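Local coordinates for protein reducing end xylose-releasing exo-oligoxylanase (Bacillus halodurans, PDB 1WU4) that hydrolyses xylooligosaccharides of three or more units, releasing xylose from the reducing end with inversion of the anomeric configuration, at residues Lys47-Val52 against Phe88-Asn93. The protein carries 1 engineered substitution. Numbering follows the deposited sequence.
Sequences KIYYEV and FDRIWN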
loop_
_atom_site.group_PDB
_atom_site.type_symbol
_atom_site.label_atom_id
_atom_site.label_comp_id
_atom_site.label_asym_id
_atom_site.label_seq_id
_atom_site.Cartn_x
_atom_site.Cartn_y
_atom_site.Cartn_z
ATOM N N LYS A 47 16.554 -5.661 -7.683
ATOM C CA LYS A 47 15.628 -5.754 -8.858
ATOM C C LYS A 47 14.463 -6.683 -8.536
ATOM O O LYS A 47 14.670 -7.833 -8.150
ATOM C CB LYS A 47 16.381 -6.292 -10.072
ATOM C CG LYS A 47 15.502 -6.445 -11.305
ATOM C CD LYS A 47 16.097 -7.428 -12.291
ATOM C CE LYS A 47 15.219 -7.602 -13.509
ATOM N NZ LYS A 47 15.745 -8.640 -14.439
ATOM N N ILE A 48 13.244 -6.184 -8.713
ATOM C CA ILE A 48 12.055 -6.973 -8.417
ATOM C C ILE A 48 11.079 -7.081 -9.589
ATOM O O ILE A 48 10.113 -7.840 -9.524
ATOM C CB ILE A 48 11.304 -6.393 -7.201
ATOM C CG1 ILE A 48 10.887 -4.949 -7.491
ATOM C CG2 ILE A 48 12.203 -6.449 -5.971
ATOM C CD1 ILE A 48 10.112 -4.288 -6.365
ATOM N N TYR A 49 11.325 -6.321 -10.651
ATOM C CA TYR A 49 10.463 -6.338 -11.830
ATOM C C TYR A 49 11.105 -7.147 -12.951
ATOM O O TYR A 49 12.266 -6.929 -13.298
ATOM C CB TYR A 49 10.201 -4.905 -12.306
ATOM C CG TYR A 49 9.575 -4.800 -13.681
ATOM C CD1 TYR A 49 8.279 -5.260 -13.924
ATOM C CD2 TYR A 49 10.287 -4.248 -14.746
ATOM C CE1 TYR A 49 7.710 -5.171 -15.193
ATOM C CE2 TYR A 49 9.730 -4.154 -16.015
ATOM C CZ TYR A 49 8.441 -4.617 -16.233
ATOM O OH TYR A 49 7.887 -4.522 -17.489
ATOM N N TYR A 50 10.337 -8.069 -13.523
ATOM C CA TYR A 50 10.823 -8.925 -14.602
ATOM C C TYR A 50 9.951 -8.816 -15.845
ATOM O O TYR A 50 8.726 -8.920 -15.778
ATOM C CB TYR A 50 10.874 -10.375 -14.122
ATOM C CG TYR A 50 11.871 -10.590 -13.010
ATOM C CD1 TYR A 50 13.199 -10.914 -13.289
ATOM C CD2 TYR A 50 11.500 -10.426 -11.678
ATOM C CE1 TYR A 50 14.132 -11.068 -12.267
ATOM C CE2 TYR A 50 12.424 -10.574 -10.650
ATOM C CZ TYR A 50 13.737 -10.894 -10.950
ATOM O OH TYR A 50 14.653 -11.037 -9.934
ATOM N N GLU A 51 10.597 -8.610 -16.984
ATOM C CA GLU A 51 9.892 -8.478 -18.248
ATOM C C GLU A 51 9.837 -9.818 -18.976
ATOM O O GLU A 51 10.824 -10.553 -19.021
ATOM C CB GLU A 51 10.596 -7.433 -19.113
ATOM C CG GLU A 51 9.657 -6.464 -19.800
ATOM C CD GLU A 51 10.321 -5.136 -20.101
ATOM O OE1 GLU A 51 11.316 -5.123 -20.856
ATOM O OE2 GLU A 51 9.848 -4.103 -19.576
ATOM N N VAL A 52 8.672 -10.132 -19.535
ATOM C CA VAL A 52 8.477 -11.379 -20.265
ATOM C C VAL A 52 7.916 -11.069 -21.648
ATOM O O VAL A 52 6.864 -10.442 -21.772
ATOM C CB VAL A 52 7.496 -12.314 -19.522
ATOM C CG1 VAL A 52 7.341 -13.620 -20.287
ATOM C CG2 VAL A 52 7.998 -12.580 -18.113
ATOM N N PHE A 88 3.483 -0.510 -16.856
ATOM C CA PHE A 88 2.145 -0.638 -16.291
ATOM C C PHE A 88 1.345 -1.698 -17.042
ATOM O O PHE A 88 0.776 -2.607 -16.439
ATOM C CB PHE A 88 1.411 0.701 -16.384
ATOM C CG PHE A 88 0.072 0.714 -15.698
ATOM C CD1 PHE A 88 -0.063 1.259 -14.423
ATOM C CD2 PHE A 88 -1.054 0.189 -16.324
ATOM C CE1 PHE A 88 -1.302 1.283 -13.783
ATOM C CE2 PHE A 88 -2.298 0.206 -15.692
ATOM C CZ PHE A 88 -2.421 0.756 -14.417
ATOM N N ASP A 89 1.304 -1.566 -18.366
ATOM C CA ASP A 89 0.558 -2.496 -19.211
ATOM C C ASP A 89 1.089 -3.925 -19.163
ATOM O O ASP A 89 0.311 -4.876 -19.198
ATOM C CB ASP A 89 0.538 -1.986 -20.655
ATOM C CG ASP A 89 -0.376 -0.787 -20.834
ATOM O OD1 ASP A 89 -0.351 -0.168 -21.921
ATOM O OD2 ASP A 89 -1.129 -0.465 -19.887
ATOM N N ARG A 90 2.407 -4.080 -19.089
ATOM C CA ARG A 90 2.991 -5.413 -19.016
ATOM C C ARG A 90 2.516 -6.119 -17.744
ATOM O O ARG A 90 2.139 -7.291 -17.773
ATOM C CB ARG A 90 4.521 -5.331 -19.022
ATOM C CG ARG A 90 5.144 -5.147 -20.406
ATOM C CD ARG A 90 6.646 -4.921 -20.286
ATOM N NE ARG A 90 7.316 -4.802 -21.581
ATOM C CZ ARG A 90 7.678 -5.833 -22.339
ATOM N NH1 ARG A 90 7.439 -7.075 -21.939
ATOM N NH2 ARG A 90 8.290 -5.620 -23.497
ATOM N N ILE A 91 2.523 -5.393 -16.629
ATOM C CA ILE A 91 2.100 -5.950 -15.347
ATOM C C ILE A 91 0.596 -6.228 -15.310
ATOM O O ILE A 91 0.164 -7.302 -14.886
ATOM C CB ILE A 91 2.462 -4.990 -14.186
ATOM C CG1 ILE A 91 3.984 -4.843 -14.087
ATOM C CG2 ILE A 91 1.888 -5.514 -12.874
ATOM C CD1 ILE A 91 4.436 -3.777 -13.102
ATOM N N TRP A 92 -0.199 -5.259 -15.750
ATOM C CA TRP A 92 -1.650 -5.412 -15.754
ATOM C C TRP A 92 -2.063 -6.559 -16.680
ATOM O O TRP A 92 -2.977 -7.320 -16.371
ATOM C CB TRP A 92 -2.300 -4.098 -16.195
ATOM C CG TRP A 92 -3.799 -4.122 -16.281
ATOM C CD1 TRP A 92 -4.555 -3.669 -17.322
ATOM C CD2 TRP A 92 -4.726 -4.587 -15.285
ATOM N NE1 TRP A 92 -5.891 -3.819 -17.041
ATOM C CE2 TRP A 92 -6.025 -4.379 -15.798
ATOM C CE3 TRP A 92 -4.586 -5.155 -14.011
ATOM C CZ2 TRP A 92 -7.181 -4.719 -15.084
ATOM C CZ3 TRP A 92 -5.739 -5.494 -13.299
ATOM C CH2 TRP A 92 -7.018 -5.274 -13.842
ATOM N N ASN A 93 -1.376 -6.689 -17.810
ATOM C CA ASN A 93 -1.681 -7.756 -18.753
ATOM C C ASN A 93 -1.427 -9.121 -18.106
ATOM O O ASN A 93 -2.249 -10.032 -18.220
ATOM C CB ASN A 93 -0.835 -7.593 -20.021
ATOM C CG ASN A 93 -1.270 -8.526 -21.135
ATOM O OD1 ASN A 93 -2.465 -8.717 -21.370
ATOM N ND2 ASN A 93 -0.300 -9.101 -21.838
HETATM O O HOH W 1 8.596 -2.182 -21.157
#
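Arg90 reaches out from helix 85-99 and lays its guanidinium against Glu51 of strand 49-52, in the (alpha/alpha)6 barrel fold of this family 8 glycoside hydrolase. The strand, one half of an antiparallel pair with strand 56-59, runs across the helix at 80°, with the two axes 9.6 Å apart at their closest.

The charged contact is a stack. Carboxylate and guanidinium planes differ by 26°, and Glu51 CG sits over one face of the guanidinium, offset toward its rim. Glu51 OE2 and Arg90 NE, 3.3 Å apart, form a salt bridge held by charge alone, because the oxygen lies well out of the guanidinium plane. A water supplies the directed link: it donates to Glu51 OE2 at 2.8 Å and accepts from Arg90 NE at 2.9 Å. Arg90 NH1 has firmer partners in the carbonyls of Gly53 and Leu56, which tie the arginine to the turn after the strand and to its neighbour. An alanine in place of Arg90 would probably leave the Glu51 carboxylate without its countercharge and those two carbonyls without their shared donor.

The apolar part lies deeper. Tyr49 CG is anti to the backbone N (chi1 167°), which carries the ring to the helix, with CE1 3.9 Å from Ile91 CG1. Ile91 also touches Leu59 of the partner strand and Met72 and Met76 of helix 69-81, while Phe40 of helix 25-40 packs on the Tyr49 ring.

The tyrosine hydroxyl connects the two zones. Arg90 CD lies at the ring's edge, 3.1 Å from Tyr49 OH, and the hydroxyl donates to the anti lone pair of Glu51 OE2 across 2.9 Å.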